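Local coordinates for probable fatty acyl-CoA transferase Rv3272 (Mycobacterium tuberculosis, PDB 5YX6), which binds fatty acyl-CoAs of varying chain length, palmitoyl-CoA most tightly, and probably acts in fatty acid metabolism as a family III CoA transferase, at residues Y260-H270 with L322-A332; I278-F289 with E301-L310. All blocks are in the same frame, centred on the assembly; numbering follows the deposited sequence.

Contact 1. Residues Y260-H270 with L322-A332; sequences YIVISAYVPKH and LQANGLMACLA
Val262 and Cys330 form an antiparallel hydrogen-bonded pair where strand 260-264 runs beside strand 328-331, their segment axes 4.8 Å apart at closest. Val262 N donates to Cys330 O at 2.9 Å, and Cys330 N returns a bond to Val262 O. Ser264 N reaches Met328 O in a nearly straight bond, 172° at the hydrogen. Between these lies the non-hydrogen-bonded pair Ile263-Ala329, drawn in to 4.4 Å between the two CA atoms; here Ala329 CA makes a CA-H...O contact with Val262 O. No direct bond returns from Met328 N; a water accepts from it and donates to Ser264 O.

One face of the sheet is apolar. Ile263 CD1 packs on Leu322 CD2 at 3.8 Å, the two side chains crossing at about a right angle. Ile261 is extended (chi1 -173°), which carries its CD1 to both Leu322 CD2 and Ala329 CB. On the other face the Met328 chain bends at chi3 (-51°) and lays its CE 3.6 Å from Ser264 OG, which is hydrogen-bonded to Ser251. Cys330 SG sits against Val262 CB at 3.9 Å. Ile145 and Glu152 of the second subunit pack on Ser264 and Cys330.

Gln323 NE2 donates to Ala329 O at 2.7 Å, tying the helix end to the strand that follows. Leu327 CD2 lies by His270 CB. Gly326 ends helix 315-324 in a Schellman motif. The chain then enters strand 328-331, an edge within this chain of a three-stranded antiparallel sheet centred on strand 260-264. This sheet, separate from the parallel Rossmann sheet, probably belongs to the small domain.

Contact 2. Residues I278-F289 with E301-L310; sequences IGRPDLVEDQRF and ELTAELELAL
Arg280 and Glu305 make the main charged contact between segment 278-289 and helix 299-310. Arg280 NH2 donates to Glu305 OE1 at 3.2 Å, and NH1 adds a weak bond to the same oxygen. The oxygen lies in the guanidinium plane, but the arginine meets it from above the carboxylate plane; the two planes are 82° apart. Asp282 holds the guanidinium side-on: NE binds Asp282 OD1 at 2.8 Å and NH2 binds OD2, both bonds nearly straight and on syn lone pairs. This grip fixes the rotation of the group. Arg288 NH2 approaches Glu305 OE2 at 3.5 Å in a longer salt bridge, while its NH1 pairs with Asp286 OD2. Five residues thus join in one salt-bridge network.

The segment starts at the end of helix 268-277, which Gly279 closes in a Schellman motif. Asp286 OD1 accepts from Arg288 N, forming an Asx turn that leads into Phe289.

The Phe289 ring is sandwiched. Arg288 CB covers one face, and Leu302 CD1 makes a CH-pi contact with the other, 4.1 Å from the centroid. The ring atom CE1 also touches Leu302 CB at 3.5 Å.

Apolar packing fills the other end. With a chi1 of 64°, Ile278 turns CG1 so that CD1 reaches Leu306 CD2 at 3.7 Å and Ala309 CB. Its CG2 branch meets Leu310 CD2. Arg280 CG rests on Ala309 CB at 3.7 Å.

How the contacts relate
Contact 2 is nested along the chain inside the loop closed by contact 1. Their centres are about 15 Å apart and the two do not touch. The order is strand 260-264, helix 268-277, segment 278-289, helix 292-297, helix 299-310, helix 315-324 and strand 328-331. Contact 1 brings the first and last of these together in the antiparallel sheet; contact 2 packs segment 278-289 against helix 299-310 within the helical part between them. Helix 268-277 and strand 253-255 touch residues of both contacts. Both probably belong to the small domain, set apart from the parallel Rossmann sheet and away from the proposed nucleophile Asp175. Only contact 1 is touched by the second subunit.

Contact 1. Residues Y260-H270 with L322-A332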
# COMPACT_ATOMS: atom_id res chain seq x y z
N TYR A 260 -19.15 12.14 -14.88
CA TYR A 260 -19.60 11.36 -13.74
C TYR A 260 -19.25 12.04 -12.42
O TYR A 260 -18.26 12.76 -12.33
CB TYR A 260 -18.97 9.98 -13.77
CG TYR A 260 -19.70 8.98 -14.61
CD1 TYR A 260 -19.50 8.92 -15.99
CD2 TYR A 260 -20.58 8.08 -14.03
CE1 TYR A 260 -20.17 7.99 -16.77
CE2 TYR A 260 -21.25 7.14 -14.80
CZ TYR A 260 -21.05 7.10 -16.16
OH TYR A 260 -21.72 6.17 -16.92
N ILE A 261 -20.07 11.80 -11.40
CA ILE A 261 -19.73 12.27 -10.06
C ILE A 261 -19.67 11.08 -9.11
O ILE A 261 -20.51 10.19 -9.16
CB ILE A 261 -20.75 13.33 -9.53
CG1 ILE A 261 -20.27 13.91 -8.19
CG2 ILE A 261 -22.15 12.74 -9.37
CD1 ILE A 261 -21.24 14.91 -7.58
N VAL A 262 -18.66 11.09 -8.25
CA VAL A 262 -18.54 10.10 -7.20
C VAL A 262 -19.14 10.63 -5.89
O VAL A 262 -18.72 11.68 -5.43
CB VAL A 262 -17.06 9.72 -6.98
CG1 VAL A 262 -16.93 8.74 -5.83
CG2 VAL A 262 -16.47 9.15 -8.27
N ILE A 263 -20.11 9.92 -5.33
CA ILE A 263 -20.79 10.34 -4.11
C ILE A 263 -20.81 9.25 -3.06
O ILE A 263 -21.12 8.10 -3.36
CB ILE A 263 -22.26 10.76 -4.38
CG1 ILE A 263 -22.34 11.94 -5.35
CG2 ILE A 263 -22.96 11.11 -3.09
CD1 ILE A 263 -23.77 12.21 -5.86
N SER A 264 -20.51 9.60 -1.82
CA SER A 264 -20.73 8.68 -0.71
C SER A 264 -21.56 9.37 0.38
O SER A 264 -21.08 10.25 1.09
CB SER A 264 -19.41 8.18 -0.13
OG SER A 264 -19.67 7.13 0.79
N ALA A 265 -22.81 8.95 0.50
CA ALA A 265 -23.74 9.56 1.44
C ALA A 265 -24.74 8.52 1.91
O ALA A 265 -25.92 8.56 1.56
CB ALA A 265 -24.45 10.74 0.79
N TYR A 266 -24.25 7.57 2.70
CA TYR A 266 -25.06 6.44 3.13
C TYR A 266 -25.45 6.53 4.61
O TYR A 266 -26.39 5.88 5.04
CB TYR A 266 -24.31 5.13 2.86
CG TYR A 266 -22.97 5.05 3.56
CD1 TYR A 266 -21.83 5.59 2.98
CD2 TYR A 266 -22.85 4.44 4.80
CE1 TYR A 266 -20.61 5.53 3.61
CE2 TYR A 266 -21.62 4.37 5.44
CZ TYR A 266 -20.51 4.91 4.84
OH TYR A 266 -19.28 4.85 5.46
N VAL A 267 -24.73 7.34 5.38
CA VAL A 267 -25.13 7.61 6.76
C VAL A 267 -26.39 8.47 6.75
O VAL A 267 -26.45 9.47 6.03
CB VAL A 267 -24.03 8.32 7.57
N PRO A 268 -27.40 8.08 7.55
CA PRO A 268 -28.73 8.69 7.59
C PRO A 268 -28.75 10.22 7.45
O PRO A 268 -29.51 10.73 6.62
CB PRO A 268 -29.25 8.26 8.96
CG PRO A 268 -28.68 6.89 9.12
CD PRO A 268 -27.31 6.92 8.46
N LYS A 269 -27.94 10.93 8.23
CA LYS A 269 -27.85 12.39 8.11
C LYS A 269 -27.39 12.81 6.72
O LYS A 269 -27.86 13.81 6.18
CB LYS A 269 -26.90 12.96 9.17
N HIS A 270 -26.46 12.06 6.13
CA HIS A 270 -25.95 12.40 4.81
C HIS A 270 -26.94 12.06 3.70
O HIS A 270 -27.16 12.84 2.77
CB HIS A 270 -24.64 11.66 4.57
CG HIS A 270 -23.53 12.10 5.46
ND1 HIS A 270 -22.32 11.44 5.53
CD2 HIS A 270 -23.43 13.16 6.30
CE1 HIS A 270 -21.54 12.06 6.39
NE2 HIS A 270 -22.19 13.10 6.88
N LEU A 322 -22.53 19.76 -3.25
CA LEU A 322 -22.53 18.72 -2.24
C LEU A 322 -21.41 18.93 -1.21
O LEU A 322 -21.59 18.63 -0.03
CB LEU A 322 -22.41 17.36 -2.90
CG LEU A 322 -23.69 16.59 -3.21
CD1 LEU A 322 -24.83 17.50 -3.62
CD2 LEU A 322 -23.41 15.61 -4.30
N GLN A 323 -20.27 19.46 -1.65
CA GLN A 323 -19.17 19.70 -0.73
C GLN A 323 -19.47 20.89 0.17
O GLN A 323 -19.13 20.89 1.36
CB GLN A 323 -17.85 19.91 -1.49
CG GLN A 323 -17.24 18.63 -2.05
CD GLN A 323 -15.87 18.83 -2.70
OE1 GLN A 323 -15.36 19.95 -2.80
NE2 GLN A 323 -15.27 17.74 -3.15
N ALA A 324 -20.13 21.91 -0.37
CA ALA A 324 -20.47 23.08 0.42
C ALA A 324 -21.41 22.71 1.56
O ALA A 324 -21.50 23.42 2.55
CB ALA A 324 -21.07 24.18 -0.45
N ASN A 325 -22.10 21.58 1.42
CA ASN A 325 -23.02 21.10 2.44
C ASN A 325 -22.49 19.89 3.18
O ASN A 325 -23.24 19.16 3.81
CB ASN A 325 -24.37 20.77 1.81
CG ASN A 325 -25.18 22.00 1.48
OD1 ASN A 325 -24.96 22.67 0.46
ND2 ASN A 325 -26.12 22.33 2.35
N GLY A 326 -21.18 19.68 3.10
CA GLY A 326 -20.53 18.66 3.91
C GLY A 326 -20.82 17.23 3.50
O GLY A 326 -20.92 16.35 4.34
N LEU A 327 -20.99 17.00 2.20
CA LEU A 327 -21.15 15.64 1.71
C LEU A 327 -19.89 15.19 0.97
O LEU A 327 -19.18 16.01 0.38
CB LEU A 327 -22.37 15.51 0.81
CG LEU A 327 -23.72 15.79 1.47
CD1 LEU A 327 -24.83 15.53 0.46
CD2 LEU A 327 -23.91 14.94 2.71
N MET A 328 -19.60 13.90 1.02
CA MET A 328 -18.44 13.37 0.32
C MET A 328 -18.73 13.15 -1.16
O MET A 328 -19.51 12.27 -1.54
CB MET A 328 -17.96 12.07 0.99
CG MET A 328 -17.47 12.27 2.42
SD MET A 328 -16.95 10.76 3.26
CE MET A 328 -18.34 9.67 2.99
N ALA A 329 -18.11 13.97 -2.00
CA ALA A 329 -18.31 13.89 -3.44
C ALA A 329 -17.11 14.47 -4.16
O ALA A 329 -16.47 15.40 -3.66
CB ALA A 329 -19.59 14.63 -3.84
N CYS A 330 -16.80 13.93 -5.34
CA CYS A 330 -15.70 14.44 -6.16
C CYS A 330 -15.85 14.01 -7.61
O CYS A 330 -16.64 13.13 -7.92
CB CYS A 330 -14.36 13.93 -5.63
SG CYS A 330 -14.18 12.14 -5.82
N LEU A 331 -15.08 14.65 -8.49
CA LEU A 331 -14.92 14.15 -9.86
C LEU A 331 -13.95 12.98 -9.86
O LEU A 331 -13.03 12.92 -9.03
CB LEU A 331 -14.41 15.23 -10.81
CG LEU A 331 -15.22 16.52 -10.93
CD1 LEU A 331 -14.52 17.49 -11.88
CD2 LEU A 331 -16.64 16.22 -11.38
N ALA A 332 -14.12 12.07 -10.81
CA ALA A 332 -13.13 11.02 -11.02
C ALA A 332 -12.04 11.54 -11.94
O ALA A 332 -12.08 11.33 -13.14
CB ALA A 332 -13.78 9.79 -11.61
O HOH W 1 -21.39 12.47 2.60

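Contact 2. Residues I278-F289 with E301-L310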
# COMPACT_ATOMS: atom_id res chain seq x y z
N ILE A 278 -30.67 17.27 -4.06
CA ILE A 278 -30.91 16.94 -5.47
C ILE A 278 -32.37 17.15 -5.88
O ILE A 278 -32.78 16.77 -6.97
CB ILE A 278 -30.55 15.48 -5.78
CG1 ILE A 278 -31.46 14.54 -4.99
CG2 ILE A 278 -29.08 15.22 -5.46
CD1 ILE A 278 -31.22 13.09 -5.25
N GLY A 279 -33.16 17.73 -4.98
CA GLY A 279 -34.54 18.05 -5.27
C GLY A 279 -35.45 16.84 -5.23
O GLY A 279 -36.39 16.75 -6.01
N ARG A 280 -35.17 15.90 -4.34
CA ARG A 280 -35.99 14.69 -4.27
C ARG A 280 -36.36 14.28 -2.84
O ARG A 280 -35.97 13.20 -2.38
CB ARG A 280 -35.29 13.53 -4.99
CG ARG A 280 -35.09 13.74 -6.49
CD ARG A 280 -36.43 13.66 -7.26
NE ARG A 280 -37.18 12.46 -6.87
CZ ARG A 280 -37.07 11.29 -7.48
NH1 ARG A 280 -36.26 11.15 -8.54
NH2 ARG A 280 -37.78 10.25 -7.04
N PRO A 281 -37.12 15.13 -2.13
CA PRO A 281 -37.55 14.84 -0.75
C PRO A 281 -38.37 13.55 -0.62
O PRO A 281 -38.42 12.97 0.47
CB PRO A 281 -38.42 16.05 -0.38
CG PRO A 281 -38.10 17.10 -1.39
CD PRO A 281 -37.70 16.39 -2.63
N ASP A 282 -38.98 13.11 -1.71
CA ASP A 282 -39.82 11.92 -1.71
C ASP A 282 -39.01 10.68 -1.41
O ASP A 282 -39.55 9.69 -0.90
CB ASP A 282 -40.54 11.77 -3.05
CG ASP A 282 -39.59 11.58 -4.23
OD1 ASP A 282 -38.93 12.56 -4.64
OD2 ASP A 282 -39.53 10.45 -4.76
N LEU A 283 -37.72 10.72 -1.72
CA LEU A 283 -36.84 9.57 -1.53
C LEU A 283 -36.53 9.27 -0.06
O LEU A 283 -36.17 8.15 0.28
CB LEU A 283 -35.54 9.76 -2.30
CG LEU A 283 -35.68 9.78 -3.82
CD1 LEU A 283 -34.32 9.87 -4.48
CD2 LEU A 283 -36.45 8.56 -4.31
N VAL A 284 -36.65 10.28 0.80
CA VAL A 284 -36.36 10.08 2.22
C VAL A 284 -37.34 9.07 2.83
O VAL A 284 -36.94 8.21 3.61
CB VAL A 284 -36.42 11.41 3.02
CG1 VAL A 284 -36.11 11.16 4.49
CG2 VAL A 284 -35.45 12.43 2.45
N GLU A 285 -38.62 9.18 2.44
CA GLU A 285 -39.66 8.35 3.03
C GLU A 285 -40.18 7.23 2.10
O GLU A 285 -41.03 6.44 2.51
CB GLU A 285 -40.84 9.23 3.46
N ASP A 286 -39.67 7.17 0.88
CA ASP A 286 -39.93 6.05 -0.03
C ASP A 286 -39.55 4.72 0.63
O ASP A 286 -38.40 4.53 1.04
CB ASP A 286 -39.16 6.25 -1.34
CG ASP A 286 -39.54 5.24 -2.42
OD1 ASP A 286 -39.65 4.02 -2.13
OD2 ASP A 286 -39.72 5.67 -3.58
N GLN A 287 -40.51 3.80 0.73
CA GLN A 287 -40.29 2.54 1.44
C GLN A 287 -39.17 1.68 0.84
O GLN A 287 -38.67 0.77 1.49
CB GLN A 287 -41.59 1.74 1.48
N ARG A 288 -38.79 1.98 -0.39
CA ARG A 288 -37.70 1.26 -1.05
C ARG A 288 -36.32 1.72 -0.59
O ARG A 288 -35.34 0.98 -0.72
CB ARG A 288 -37.83 1.39 -2.57
CG ARG A 288 -39.14 0.78 -3.03
CD ARG A 288 -39.48 0.90 -4.50
NE ARG A 288 -38.54 1.64 -5.35
CZ ARG A 288 -38.74 2.89 -5.75
NH1 ARG A 288 -39.82 3.55 -5.34
NH2 ARG A 288 -37.87 3.49 -6.55
N PHE A 289 -36.24 2.95 -0.08
CA PHE A 289 -34.95 3.56 0.21
C PHE A 289 -34.82 4.14 1.62
O PHE A 289 -33.73 4.57 2.01
CB PHE A 289 -34.67 4.67 -0.79
CG PHE A 289 -34.87 4.27 -2.22
CD1 PHE A 289 -34.19 3.19 -2.75
CD2 PHE A 289 -35.72 4.98 -3.04
CE1 PHE A 289 -34.37 2.83 -4.06
CE2 PHE A 289 -35.90 4.63 -4.35
CZ PHE A 289 -35.22 3.55 -4.87
N GLU A 301 -32.53 0.09 -8.28
CA GLU A 301 -33.57 1.12 -8.39
C GLU A 301 -33.06 2.49 -7.93
O GLU A 301 -33.34 3.51 -8.56
CB GLU A 301 -34.81 0.72 -7.58
CG GLU A 301 -35.63 -0.43 -8.18
CD GLU A 301 -34.98 -1.81 -7.97
OE1 GLU A 301 -34.09 -1.92 -7.09
OE2 GLU A 301 -35.34 -2.77 -8.69
N LEU A 302 -32.30 2.50 -6.83
CA LEU A 302 -31.77 3.74 -6.28
C LEU A 302 -30.88 4.54 -7.24
O LEU A 302 -31.08 5.75 -7.39
CB LEU A 302 -31.01 3.46 -4.98
CG LEU A 302 -30.40 4.70 -4.30
CD1 LEU A 302 -31.45 5.78 -4.14
CD2 LEU A 302 -29.82 4.35 -2.95
N THR A 303 -29.90 3.90 -7.87
CA THR A 303 -29.02 4.62 -8.79
C THR A 303 -29.83 5.21 -9.94
O THR A 303 -29.49 6.26 -10.49
CB THR A 303 -27.88 3.72 -9.35
OG1 THR A 303 -27.78 3.87 -10.78
CG2 THR A 303 -28.11 2.28 -9.01
N ALA A 304 -30.90 4.51 -10.32
CA ALA A 304 -31.79 5.00 -11.36
C ALA A 304 -32.47 6.30 -10.95
O ALA A 304 -32.49 7.28 -11.70
CB ALA A 304 -32.84 3.96 -11.68
N GLU A 305 -33.00 6.32 -9.73
CA GLU A 305 -33.67 7.51 -9.21
C GLU A 305 -32.69 8.67 -9.06
O GLU A 305 -33.01 9.80 -9.40
CB GLU A 305 -34.37 7.20 -7.89
CG GLU A 305 -35.49 6.16 -8.02
CD GLU A 305 -36.73 6.66 -8.78
OE1 GLU A 305 -36.86 7.89 -9.00
OE2 GLU A 305 -37.57 5.80 -9.17
N LEU A 306 -31.49 8.38 -8.56
CA LEU A 306 -30.50 9.42 -8.35
C LEU A 306 -30.06 10.04 -9.67
O LEU A 306 -29.96 11.26 -9.79
CB LEU A 306 -29.28 8.86 -7.59
CG LEU A 306 -29.58 8.41 -6.16
CD1 LEU A 306 -28.35 7.77 -5.50
CD2 LEU A 306 -30.11 9.56 -5.32
N GLU A 307 -29.83 9.20 -10.67
CA GLU A 307 -29.34 9.71 -11.94
C GLU A 307 -30.42 10.52 -12.68
O GLU A 307 -30.10 11.50 -13.36
CB GLU A 307 -28.80 8.56 -12.81
CG GLU A 307 -27.52 7.94 -12.22
CD GLU A 307 -26.83 6.93 -13.14
OE1 GLU A 307 -27.52 6.18 -13.86
OE2 GLU A 307 -25.58 6.89 -13.13
N LEU A 308 -31.69 10.13 -12.54
CA LEU A 308 -32.78 10.98 -13.03
C LEU A 308 -32.67 12.39 -12.45
O LEU A 308 -32.78 13.38 -13.16
CB LEU A 308 -34.15 10.38 -12.70
CG LEU A 308 -34.57 9.21 -13.60
CD1 LEU A 308 -35.87 8.58 -13.12
CD2 LEU A 308 -34.69 9.63 -15.06
N ALA A 309 -32.38 12.47 -11.15
CA ALA A 309 -32.27 13.76 -10.48
C ALA A 309 -30.97 14.48 -10.80
O ALA A 309 -30.96 15.71 -10.96
CB ALA A 309 -32.41 13.58 -8.97
N LEU A 310 -29.87 13.74 -10.90
CA LEU A 310 -28.56 14.35 -11.15
C LEU A 310 -28.41 14.91 -12.56
O LEU A 310 -27.46 15.65 -12.85
CB LEU A 310 -27.44 13.34 -10.86
CG LEU A 310 -27.33 12.97 -9.39
CD1 LEU A 310 -26.49 11.72 -9.21
CD2 LEU A 310 -26.75 14.14 -8.60